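Local coordinates for protein GTPase subunit of restriction endonuclease (Thermococcus gammatolerans, PDB 6P0F) that probably recognises and binds target DNA through this N-terminal YTH-like domain, as the GTPase subunit of an McrB-type restriction endonuclease, at residues N139-N142 / S143-Y147; S164-Y167 / D168-N172. All blocks are in the same frame, centred on the assembly; numbering follows the deposited sequence.

Contact 1. Residues N139-N142 / S143-Y147; sequences NEIN and SKLGY
Asn-142 and Tyr-147, five residues apart, carry the tight side of this local contact at the end of helix 138-145. The amide stands almost perpendicular to the phenol ring, the two planes being 85° apart, and its OD1 lies 3.6 Å from Tyr-147 CD2, approaching obliquely. An asparagine suits this buried place because both ends of its short amide find partners: OD1 is hydrogen-bonded to the hydroxyl of Tyr-74, and ND2 donates to the backbone carbonyls of Pro-149 and Tyr-151, tying the helix end to the loop that follows. Further round, the partly exposed Ile-141 lies beside the buried Leu-145, pointing the same way, with Ile-141 CG2 4.0 Å from Leu-145 CD1, and both rest on Tyr-74 of strand 70-76. With CG1 beside the backbone N (chi1 -64°), the Ile-141 branch CG2 lies opposite that N and reaches Leu-145. The helix closes in a Schellman motif. Tyr-147 N reaches back to Asn-142 O at 2.9 Å, from above the carbonyl plane, while Gly-146 N bonds to Ser-143 O at 3.0 Å. Gly-146 has a phi of 83°, where a beta carbon would press against the preceding carbonyl oxygen, and glycine avoids that clash. The opposite character prevails at the exposed Ser-143, Lys-144 and Glu-140. Ser-143 OG folds back to donate to Asn-139 O at 2.8 Å; the same oxygen takes the ordinary helical bond from Ser-143 N, the two donors arriving from opposite faces of its plane. Serine suits this place because its short side chain can turn OG back to a carbonyl one turn earlier. Glu-140 turns to the backbone N of Ser-137 near the helix start, and Lys-144 rests its aliphatic part on Val-166 while its amine end leads away.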
ATOM      1  N   ASN A 139      -3.137 -10.212  13.199  1.00 24.75           N
ATOM      2  CA  ASN A 139      -2.400 -11.170  14.017  1.00 25.08           C
ATOM      3  C   ASN A 139      -2.296 -12.528  13.334  1.00 23.53           C
ATOM      4  O   ASN A 139      -1.252 -13.187  13.440  1.00 24.00           O
ATOM      5  CB  ASN A 139      -3.003 -11.283  15.414  1.00 29.17           C
ATOM      6  CG  ASN A 139      -4.485 -11.300  15.412  1.00 32.44           C
ATOM      7  OD1 ASN A 139      -5.134 -10.295  15.085  1.00 37.40           O
ATOM      8  ND2 ASN A 139      -5.052 -12.443  15.774  1.00 44.20           N
ATOM      9  N   GLU A 140      -3.318 -12.935  12.558  1.00 24.41           N
ATOM     10  CA  GLU A 140      -3.218 -14.200  11.833  1.00 24.19           C
ATOM     11  C   GLU A 140      -2.190 -14.108  10.705  1.00 25.37           C
ATOM     12  O   GLU A 140      -1.420 -15.047  10.474  1.00 22.79           O
ATOM     13  CB  GLU A 140      -4.581 -14.607  11.257  1.00 32.53           C
ATOM     14  CG  GLU A 140      -5.684 -14.956  12.253  1.00 40.20           C
ATOM     15  CD  GLU A 140      -7.089 -15.044  11.590  1.00 50.61           C
ATOM     16  OE1 GLU A 140      -7.583 -14.019  11.049  1.00 46.24           O
ATOM     17  OE2 GLU A 140      -7.704 -16.138  11.598  1.00 57.60           O
ATOM     18  N   ILE A 141      -2.181 -12.997   9.960  1.00 23.10           N
ATOM     19  CA  ILE A 141      -1.183 -12.835   8.905  1.00 20.52           C
ATOM     20  C   ILE A 141       0.222 -12.760   9.509  1.00 20.76           C
ATOM     21  O   ILE A 141       1.170 -13.371   8.999  1.00 20.16           O
ATOM     22  CB  ILE A 141      -1.490 -11.592   8.049  1.00 21.32           C
ATOM     23  CG1 ILE A 141      -2.826 -11.782   7.331  1.00 27.65           C
ATOM     24  CG2 ILE A 141      -0.362 -11.338   7.071  1.00 22.47           C
ATOM     25  CD1 ILE A 141      -2.878 -13.011   6.419  1.00 30.17           C
ATOM     26  N   ASN A 142       0.395 -11.978  10.577  1.00 19.22           N
ATOM     27  CA  ASN A 142       1.708 -11.926  11.221  1.00 17.72           C
ATOM     28  C   ASN A 142       2.156 -13.313  11.660  1.00 20.75           C
ATOM     29  O   ASN A 142       3.316 -13.692  11.471  1.00 20.23           O
ATOM     30  CB  ASN A 142       1.688 -10.982  12.427  1.00 19.82           C
ATOM     31  CG  ASN A 142       1.932  -9.530  12.028  1.00 17.35           C
ATOM     32  OD1 ASN A 142       2.653  -9.237  11.072  1.00 20.51           O
ATOM     33  ND2 ASN A 142       1.394  -8.610  12.826  1.00 20.39           N
ATOM     34  N   SER A 143       1.242 -14.077  12.252  1.00 20.45           N
ATOM     35  CA  SER A 143       1.570 -15.426  12.709  1.00 22.24           C
ATOM     36  C   SER A 143       2.068 -16.283  11.561  1.00 23.58           C
ATOM     37  O   SER A 143       3.107 -16.949  11.673  1.00 24.88           O
ATOM     38  CB  SER A 143       0.344 -16.036  13.376  1.00 25.09           C
ATOM     39  OG  SER A 143       0.094 -15.335  14.592  1.00 31.71           O
ATOM     40  N   LYS A 144       1.367 -16.249  10.424  1.00 23.49           N
ATOM     41  CA  LYS A 144       1.811 -17.033   9.281  1.00 24.64           C
ATOM     42  C   LYS A 144       3.193 -16.587   8.813  1.00 27.57           C
ATOM     43  O   LYS A 144       4.001 -17.413   8.364  1.00 28.35           O
ATOM     44  CB  LYS A 144       0.787 -16.933   8.145  1.00 25.10           C
ATOM     45  CG  LYS A 144       0.922 -18.031   7.114  1.00 43.69           C
ATOM     46  CD  LYS A 144       0.800 -19.437   7.729  1.00 45.93           C
ATOM     47  CE  LYS A 144       0.441 -20.501   6.691  1.00 57.40           C
ATOM     48  NZ  LYS A 144      -0.069 -21.759   7.332  1.00 55.98           N
ATOM     49  N   LEU A 145       3.493 -15.294   8.921  1.00 21.43           N
ATOM     50  CA  LEU A 145       4.785 -14.764   8.493  1.00 17.82           C
ATOM     51  C   LEU A 145       5.890 -14.962   9.532  1.00 20.42           C
ATOM     52  O   LEU A 145       7.046 -14.635   9.243  1.00 23.33           O
ATOM     53  CB  LEU A 145       4.689 -13.266   8.194  1.00 21.67           C
ATOM     54  CG  LEU A 145       3.988 -12.891   6.878  1.00 21.15           C
ATOM     55  CD1 LEU A 145       3.679 -11.402   6.814  1.00 22.86           C
ATOM     56  CD2 LEU A 145       4.849 -13.282   5.697  1.00 26.06           C
ATOM     57  N   GLY A 146       5.550 -15.406  10.736  1.00 21.41           N
ATOM     58  CA  GLY A 146       6.535 -15.561  11.794  1.00 22.08           C
ATOM     59  C   GLY A 146       6.844 -14.303  12.562  1.00 20.84           C
ATOM     60  O   GLY A 146       7.875 -14.240  13.243  1.00 22.25           O
ATOM     61  N   TYR A 147       6.017 -13.273  12.438  1.00 19.48           N
ATOM     62  CA  TYR A 147       6.153 -12.060  13.218  1.00 18.56           C
ATOM     63  C   TYR A 147       5.306 -12.155  14.485  1.00 18.56           C
ATOM     64  O   TYR A 147       4.360 -12.942  14.573  1.00 22.72           O
ATOM     65  CB  TYR A 147       5.705 -10.843  12.393  1.00 21.14           C
ATOM     66  CG  TYR A 147       6.541 -10.477  11.204  1.00 18.16           C
ATOM     67  CD1 TYR A 147       7.902 -10.337  11.293  1.00 21.37           C
ATOM     68  CD2 TYR A 147       5.934 -10.161   9.999  1.00 18.96           C
ATOM     69  CE1 TYR A 147       8.639  -9.932  10.222  1.00 24.03           C
ATOM     70  CE2 TYR A 147       6.662  -9.781   8.916  1.00 19.95           C
ATOM     71  CZ  TYR A 147       8.000  -9.672   9.015  1.00 23.81           C
ATOM     72  OH  TYR A 147       8.714  -9.262   7.929  1.00 26.13           O
TER

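Contact 2. Residues S164-Y167 / D168-N172; sequences SGVY and DILKN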
ATOM      1  N   SER A 164       8.879 -16.378   1.300  1.00 39.79           N
ATOM      2  CA  SER A 164       8.769 -17.675   0.636  1.00 43.58           C
ATOM      3  C   SER A 164       7.730 -18.572   1.285  1.00 42.18           C
ATOM      4  O   SER A 164       7.048 -19.334   0.590  1.00 44.59           O
ATOM      5  CB  SER A 164      10.110 -18.381   0.653  1.00 44.20           C
ATOM      6  OG  SER A 164      10.056 -19.648   0.032  1.00 57.55           O
ATOM      7  N   GLY A 165       7.552 -18.476   2.602  1.00 39.38           N
ATOM      8  CA  GLY A 165       6.571 -19.308   3.262  1.00 36.50           C
ATOM      9  C   GLY A 165       5.151 -19.006   2.869  1.00 40.48           C
ATOM     10  O   GLY A 165       4.283 -19.876   2.971  1.00 37.86           O
ATOM     11  N   VAL A 166       4.870 -17.778   2.400  1.00 37.88           N
ATOM     12  CA  VAL A 166       3.523 -17.381   2.059  1.00 36.84           C
ATOM     13  C   VAL A 166       3.350 -17.002   0.602  1.00 33.41           C
ATOM     14  O   VAL A 166       2.245 -16.659   0.172  1.00 33.00           O
ATOM     15  CB  VAL A 166       3.034 -16.214   2.950  1.00 33.96           C
ATOM     16  CG1 VAL A 166       3.114 -16.614   4.418  1.00 40.22           C
ATOM     17  CG2 VAL A 166       3.856 -14.975   2.666  1.00 34.62           C
ATOM     18  N   TYR A 167       4.437 -17.067  -0.187  1.00 35.90           N
ATOM     19  CA  TYR A 167       4.413 -16.530  -1.546  1.00 33.95           C
ATOM     20  C   TYR A 167       3.368 -17.219  -2.413  1.00 31.56           C
ATOM     21  O   TYR A 167       2.652 -16.559  -3.174  1.00 26.53           O
ATOM     22  CB  TYR A 167       5.809 -16.671  -2.148  1.00 33.75           C
ATOM     23  CG  TYR A 167       5.981 -16.086  -3.526  1.00 33.76           C
ATOM     24  CD1 TYR A 167       5.603 -14.771  -3.804  1.00 33.64           C
ATOM     25  CD2 TYR A 167       6.534 -16.849  -4.550  1.00 34.93           C
ATOM     26  CE1 TYR A 167       5.780 -14.233  -5.068  1.00 31.08           C
ATOM     27  CE2 TYR A 167       6.701 -16.313  -5.831  1.00 31.98           C
ATOM     28  CZ  TYR A 167       6.329 -15.015  -6.079  1.00 34.26           C
ATOM     29  OH  TYR A 167       6.510 -14.495  -7.353  1.00 31.66           O
ATOM     30  N   ASP A 168       3.259 -18.539  -2.325  1.00 34.52           N
ATOM     31  CA  ASP A 168       2.314 -19.243  -3.178  1.00 35.56           C
ATOM     32  C   ASP A 168       0.877 -18.942  -2.788  1.00 35.87           C
ATOM     33  O   ASP A 168       0.012 -18.787  -3.664  1.00 38.92           O
ATOM     34  CB  ASP A 168       2.628 -20.732  -3.134  1.00 38.31           C
ATOM     35  CG  ASP A 168       3.832 -21.056  -3.971  1.00 45.46           C
ATOM     36  OD1 ASP A 168       3.763 -20.836  -5.211  1.00 49.95           O
ATOM     37  OD2 ASP A 168       4.850 -21.499  -3.390  1.00 54.75           O
ATOM     38  N   ILE A 169       0.611 -18.783  -1.494  1.00 34.17           N
ATOM     39  CA  ILE A 169      -0.711 -18.336  -1.067  1.00 36.83           C
ATOM     40  C   ILE A 169      -1.024 -16.960  -1.662  1.00 37.32           C
ATOM     41  O   ILE A 169      -2.105 -16.722  -2.216  1.00 37.51           O
ATOM     42  CB  ILE A 169      -0.800 -18.308   0.468  1.00 42.25           C
ATOM     43  CG1 ILE A 169      -0.544 -19.685   1.076  1.00 48.46           C
ATOM     44  CG2 ILE A 169      -2.163 -17.778   0.882  1.00 45.89           C
ATOM     45  CD1 ILE A 169      -0.201 -19.630   2.574  1.00 54.01           C
ATOM     46  N   LEU A 170      -0.085 -16.029  -1.543  1.00 29.92           N
ATOM     47  CA  LEU A 170      -0.338 -14.683  -2.040  1.00 29.11           C
ATOM     48  C   LEU A 170      -0.567 -14.684  -3.545  1.00 33.85           C
ATOM     49  O   LEU A 170      -1.454 -13.980  -4.038  1.00 32.04           O
ATOM     50  CB  LEU A 170       0.821 -13.760  -1.685  1.00 31.07           C
ATOM     51  CG  LEU A 170       1.180 -13.587  -0.210  1.00 35.48           C
ATOM     52  CD1 LEU A 170       2.315 -12.638   0.130  1.00 42.05           C
ATOM     53  CD2 LEU A 170      -0.099 -13.152   0.553  1.00 32.14           C
ATOM     54  N   LYS A 171       0.228 -15.457  -4.299  1.00 32.37           N
ATOM     55  CA  LYS A 171       0.017 -15.491  -5.749  1.00 33.52           C
ATOM     56  C   LYS A 171      -1.372 -16.024  -6.085  1.00 35.55           C
ATOM     57  O   LYS A 171      -2.020 -15.552  -7.031  1.00 36.51           O
ATOM     58  CB  LYS A 171       1.101 -16.331  -6.433  1.00 30.17           C
ATOM     59  CG  LYS A 171       2.454 -15.673  -6.506  1.00 32.68           C
ATOM     60  CD  LYS A 171       3.405 -16.364  -7.496  1.00 34.21           C
ATOM     61  CE  LYS A 171       3.867 -17.754  -7.016  1.00 34.12           C
ATOM     62  NZ  LYS A 171       4.885 -18.393  -7.944  1.00 34.48           N
ATOM     63  N   ASN A 172      -1.852 -17.009  -5.323  1.00 34.37           N
ATOM     64  CA  ASN A 172      -3.168 -17.571  -5.606  1.00 41.05           C
ATOM     65  C   ASN A 172      -4.293 -16.615  -5.234  1.00 39.75           C
ATOM     66  O   ASN A 172      -5.328 -16.602  -5.908  1.00 40.96           O
ATOM     67  CB  ASN A 172      -3.335 -18.916  -4.896  1.00 44.77           C
ATOM     68  CG  ASN A 172      -2.438 -20.002  -5.499  1.00 49.75           C
ATOM     69  OD1 ASN A 172      -1.948 -19.871  -6.630  1.00 54.57           O
ATOM     70  ND2 ASN A 172      -2.204 -21.067  -4.738  1.00 52.63           N
TER
HETATM   71  O   HOH W   1       2.612 -20.244   0.358  1.00 41.84           O
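Leu-170 N donates to Val-166 O at 3.0 Å, nearly along the C=O axis, and Lys-171 N to Tyr-167 O at 2.9 Å, regular alpha-helical bonding just beyond a kink. At that kink the N atoms of Asp-168 and Ile-169 lack bonds to the preceding turn; a water bridges the gap, accepting from Ile-169 N and donating to Gly-165 O. Helix 160-174 is amphipathic here. On its buried side the branched Val-166 and Leu-170 meet through CG2 and CD1, 3.8 Å apart. On another side Tyr-167 holds CG anti to the backbone N (chi1 -176°), which lays the ring alongside Lys-171 one turn on. The lysine methylenes cover one ring face in a CH-pi contact, Lys-171 CD 3.9 Å from the centroid. A bend at chi3 (-70°) carries CE on to 3.4 Å from Tyr-167 CE2, and NZ ends in a long salt bridge, 3.8 Å, with Asp-168 OD1; lysine thus serves ring and carboxylate at once. The phenol hydroxyl is hydrogen-bonded to Asn-3 ND2, pinning the helix to the N-terminal segment. Were Tyr-167 an alanine, the methylenes would probably lose their ring face, leaving the chain held chiefly by its bridge to Asp-168, and Asn-3 would lose its hydroxyl partner.

In the fold
Both contacts are helical turns, partly buried, on the same side of the domain, with centres about 13 Å apart. Contact 1 ends helix 138-145; contact 2 spans a kink inside helix 160-174. Their apolar sides meet: Leu-145 CD2 lies 3.6 Å from Val-166 CG2, and the aliphatic part of Lys-144 covers Val-166. Polar chemistry differs with place. In 139-147 a buried asparagine joins the helix end to strand 70-76 and the next loop, whereas in 164-172 a lysine, tyrosine and aspartate group themselves at the partly exposed side of the helix. The discontinuities differ too, glycine closing one helix and water bridging the kink in the other.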